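Local coordinates for protein beta-xylanase (Caldicellulosiruptor kristjanssonii, PDB 7NWN) that probably binds plant cell-wall polysaccharides through a family 9 carbohydrate-binding module belonging to a multimodular, hyperthermostable xylanase-glucuronoyl esterase, at residues V94-D99 against V146-A151. Residues are numbered along the deposited sequence; the frame is centred on the assembly and turned at random.
Sequences VEIFLD and VEARIA. With CA (calcium ion), chain R; CA (calcium ion), chain S.
Ile96 and Ile150 make the tightest meeting between strands 94-99 and 146-151: Ile96 CG2 lies 3.5 Å from Ile150 CD1, the two side chains pointing opposite ways and overlapping alongside rather than meeting end to end. In Ile150, CG1 stands anti to the carbonyl carbon (chi1 -66°) and the chain then extends (chi2 160°), carrying CD1 across to that methyl. The other branch of Ile96 runs on to Ala148, with CD1 4.1 Å from its CB. At one end Val94 CG2 faces both methyls of Val146, CG2 at 3.9 Å and CG1 at 4.1 Å; at the other, Leu98 CD2 approaches Ile150 CG2 more loosely, at 4.4 Å. All six residues are buried and the meeting is wholly apolar, joined from the flanks by Val117 and Tyr115 of strand 112-118 and Val72 of strand 69-77.

Metal binding lies away from this interface. Glu147 chelates one calcium ion through both carboxylate oxygens, OE1 at 2.5 Å and OE2 at 2.4 Å, alongside Asp33 and Asp37, whereas Asp99 OD1 binds a second with Asp103, Asp111 and Asp112.

The strand axes approach to 9.9 Å and run at 25°, a separation suited to face-to-face packing of sheets rather than backbone pairing. This is the hydrophobic core of a beta-sandwich, the fold of CBM9 modules, with calcium sites outside the core.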
ATOM      1  N   VAL A  94       4.348  -4.637   5.459  1.00 32.08           N
ATOM      2  CA  VAL A  94       4.291  -3.531   4.522  1.00 32.93           C
ATOM      3  C   VAL A  94       3.481  -2.396   5.172  1.00 33.46           C
ATOM      4  O   VAL A  94       2.626  -2.654   5.990  1.00 30.46           O
ATOM      5  CB  VAL A  94       3.714  -3.923   3.142  1.00 35.16           C
ATOM      6  CG1 VAL A  94       4.448  -5.085   2.482  1.00 33.72           C
ATOM      7  CG2 VAL A  94       2.240  -4.156   3.190  1.00 34.91           C
ATOM      8  N   GLU A  95       3.768  -1.141   4.809  1.00 33.59           N
ATOM      9  CA  GLU A  95       3.024  -0.014   5.367  1.00 31.85           C
ATOM     10  C   GLU A  95       2.528   0.837   4.202  1.00 34.20           C
ATOM     11  O   GLU A  95       3.208   0.959   3.173  1.00 31.49           O
ATOM     12  CB  GLU A  95       3.975   0.867   6.171  1.00 36.31           C
ATOM     13  CG  GLU A  95       4.564   0.155   7.387  1.00 35.51           C
ATOM     14  CD  GLU A  95       5.409   0.998   8.303  1.00 40.21           C
ATOM     15  OE1 GLU A  95       5.494   2.234   8.088  1.00 41.18           O
ATOM     16  OE2 GLU A  95       5.995   0.430   9.235  1.00 41.32           O
ATOM     17  N   ILE A  96       1.315   1.372   4.386  1.00 35.88           N
ATOM     18  CA  ILE A  96       0.625   2.165   3.376  1.00 36.14           C
ATOM     19  C   ILE A  96       0.265   3.478   4.067  1.00 34.86           C
ATOM     20  O   ILE A  96      -0.286   3.449   5.150  1.00 32.71           O
ATOM     21  CB  ILE A  96      -0.629   1.420   2.832  1.00 36.27           C
ATOM     22  CG1 ILE A  96      -0.187   0.141   2.090  1.00 38.54           C
ATOM     23  CG2 ILE A  96      -1.452   2.305   1.869  1.00 33.21           C
ATOM     24  CD1 ILE A  96      -1.296  -0.899   2.054  1.00 40.70           C
ATOM     25  N   PHE A  97       0.601   4.584   3.417  1.00 37.29           N
ATOM     26  CA  PHE A  97       0.323   5.924   3.903  1.00 34.60           C
ATOM     27  C   PHE A  97      -0.580   6.613   2.878  1.00 36.77           C
ATOM     28  O   PHE A  97      -0.325   6.476   1.683  1.00 34.97           O
ATOM     29  CB  PHE A  97       1.649   6.692   3.947  1.00 38.27           C
ATOM     30  CG  PHE A  97       2.792   6.072   4.741  1.00 36.51           C
ATOM     31  CD1 PHE A  97       3.527   5.007   4.230  1.00 34.23           C
ATOM     32  CD2 PHE A  97       3.152   6.596   5.983  1.00 40.89           C
ATOM     33  CE1 PHE A  97       4.622   4.498   4.921  1.00 38.58           C
ATOM     34  CE2 PHE A  97       4.254   6.101   6.685  1.00 41.27           C
ATOM     35  CZ  PHE A  97       4.983   5.051   6.148  1.00 37.80           C
ATOM     36  N   LEU A  98      -1.594   7.355   3.354  1.00 37.56           N
ATOM     37  CA  LEU A  98      -2.478   8.097   2.461  1.00 42.56           C
ATOM     38  C   LEU A  98      -2.784   9.491   3.038  1.00 37.06           C
ATOM     39  O   LEU A  98      -3.130   9.622   4.219  1.00 37.03           O
ATOM     40  CB  LEU A  98      -3.779   7.306   2.276  1.00 35.10           C
ATOM     41  CG  LEU A  98      -4.650   7.729   1.083  1.00 38.93           C
ATOM     42  CD1 LEU A  98      -3.969   7.425  -0.247  1.00 35.54           C
ATOM     43  CD2 LEU A  98      -6.025   7.050   1.179  1.00 41.53           C
ATOM     44  N   ASP A  99      -2.638  10.518   2.187  1.00 40.63           N
ATOM     45  CA  ASP A  99      -3.091  11.879   2.486  1.00 40.76           C
ATOM     46  C   ASP A  99      -4.273  12.113   1.542  1.00 41.46           C
ATOM     47  O   ASP A  99      -4.061  12.461   0.375  1.00 41.82           O
ATOM     48  CB  ASP A  99      -1.937  12.862   2.247  1.00 40.09           C
ATOM     49  CG  ASP A  99      -2.253  14.381   2.256  1.00 43.35           C
ATOM     50  OD1 ASP A  99      -3.362  14.803   2.692  1.00 36.26           O
ATOM     51  OD2 ASP A  99      -1.375  15.121   1.770  1.00 41.43           O
ATOM     52  N   VAL A 146       0.521  -9.225  -0.157  1.00 30.22           N
ATOM     53  CA  VAL A 146      -0.468  -8.495   0.623  1.00 29.22           C
ATOM     54  C   VAL A 146      -1.466  -7.974  -0.399  1.00 29.77           C
ATOM     55  O   VAL A 146      -1.042  -7.496  -1.442  1.00 31.68           O
ATOM     56  CB  VAL A 146       0.164  -7.322   1.391  1.00 33.29           C
ATOM     57  CG1 VAL A 146      -0.916  -6.459   2.053  1.00 29.23           C
ATOM     58  CG2 VAL A 146       1.175  -7.877   2.431  1.00 30.56           C
ATOM     59  N   GLU A 147      -2.757  -8.176  -0.123  1.00 28.70           N
ATOM     60  CA  GLU A 147      -3.791  -7.530  -0.917  1.00 27.47           C
ATOM     61  C   GLU A 147      -4.670  -6.737   0.051  1.00 28.32           C
ATOM     62  O   GLU A 147      -5.180  -7.324   0.983  1.00 28.93           O
ATOM     63  CB  GLU A 147      -4.603  -8.602  -1.629  1.00 31.50           C
ATOM     64  CG  GLU A 147      -5.519  -8.006  -2.728  1.00 34.65           C
ATOM     65  CD  GLU A 147      -6.120  -9.072  -3.635  1.00 28.61           C
ATOM     66  OE1 GLU A 147      -6.328 -10.219  -3.157  1.00 29.18           O
ATOM     67  OE2 GLU A 147      -6.338  -8.777  -4.834  1.00 31.80           O
ATOM     68  N   ALA A 148      -4.806  -5.427  -0.186  1.00 29.53           N
ATOM     69  CA  ALA A 148      -5.340  -4.495   0.813  1.00 31.65           C
ATOM     70  C   ALA A 148      -6.398  -3.592   0.168  1.00 31.09           C
ATOM     71  O   ALA A 148      -6.257  -3.162  -0.989  1.00 31.96           O
ATOM     72  CB  ALA A 148      -4.212  -3.664   1.402  1.00 29.52           C
ATOM     73  N   ARG A 149      -7.413  -3.275   0.973  1.00 28.75           N
ATOM     74  CA  ARG A 149      -8.421  -2.302   0.582  1.00 32.22           C
ATOM     75  C   ARG A 149      -8.475  -1.229   1.674  1.00 29.90           C
ATOM     76  O   ARG A 149      -8.543  -1.580   2.858  1.00 29.70           O
ATOM     77  CB  ARG A 149      -9.773  -3.009   0.465  1.00 31.50           C
ATOM     78  CG  ARG A 149     -10.917  -2.089   0.028  1.00 29.83           C
ATOM     79  CD  ARG A 149     -12.290  -2.801   0.041  1.00 33.13           C
ATOM     80  NE  ARG A 149     -13.364  -2.029  -0.626  1.00 31.28           N
ATOM     81  CZ  ARG A 149     -14.219  -1.290   0.083  1.00 33.05           C
ATOM     82  NH1 ARG A 149     -14.121  -1.237   1.414  1.00 32.05           N
ATOM     83  NH2 ARG A 149     -15.205  -0.673  -0.537  1.00 34.02           N
ATOM     84  N   ILE A 150      -8.437   0.050   1.252  1.00 31.64           N
ATOM     85  CA  ILE A 150      -8.681   1.177   2.145  1.00 32.22           C
ATOM     86  C   ILE A 150      -9.943   1.937   1.684  1.00 28.45           C
ATOM     87  O   ILE A 150      -9.964   2.461   0.591  1.00 31.48           O
ATOM     88  CB  ILE A 150      -7.448   2.089   2.156  1.00 32.73           C
ATOM     89  CG1 ILE A 150      -6.229   1.396   2.765  1.00 34.55           C
ATOM     90  CG2 ILE A 150      -7.807   3.383   2.879  1.00 33.78           C
ATOM     91  CD1 ILE A 150      -4.920   2.047   2.379  1.00 38.77           C
ATOM     92  N   ALA A 151     -10.991   1.902   2.497  1.00 30.52           N
ATOM     93  CA  ALA A 151     -12.248   2.600   2.241  1.00 33.45           C
ATOM     94  C   ALA A 151     -11.961   4.116   2.284  1.00 35.28           C
ATOM     95  O   ALA A 151     -11.284   4.591   3.197  1.00 34.27           O
ATOM     96  CB  ALA A 151     -13.198   2.172   3.340  1.00 33.41           C
TER
HETATM   97 CA    CA R 317      -7.544 -10.855  -5.261  1.00 29.05          CA
HETATM   98 CA    CA S 318      -4.282  15.089   4.619  0.60 51.82          CA
HETATM   99  O   HOH W   1      -8.757 -12.579  -6.508  1.00 27.35           O
HETATM  100  O   HOH W   2      -2.015  16.018   5.157  1.00 54.89           O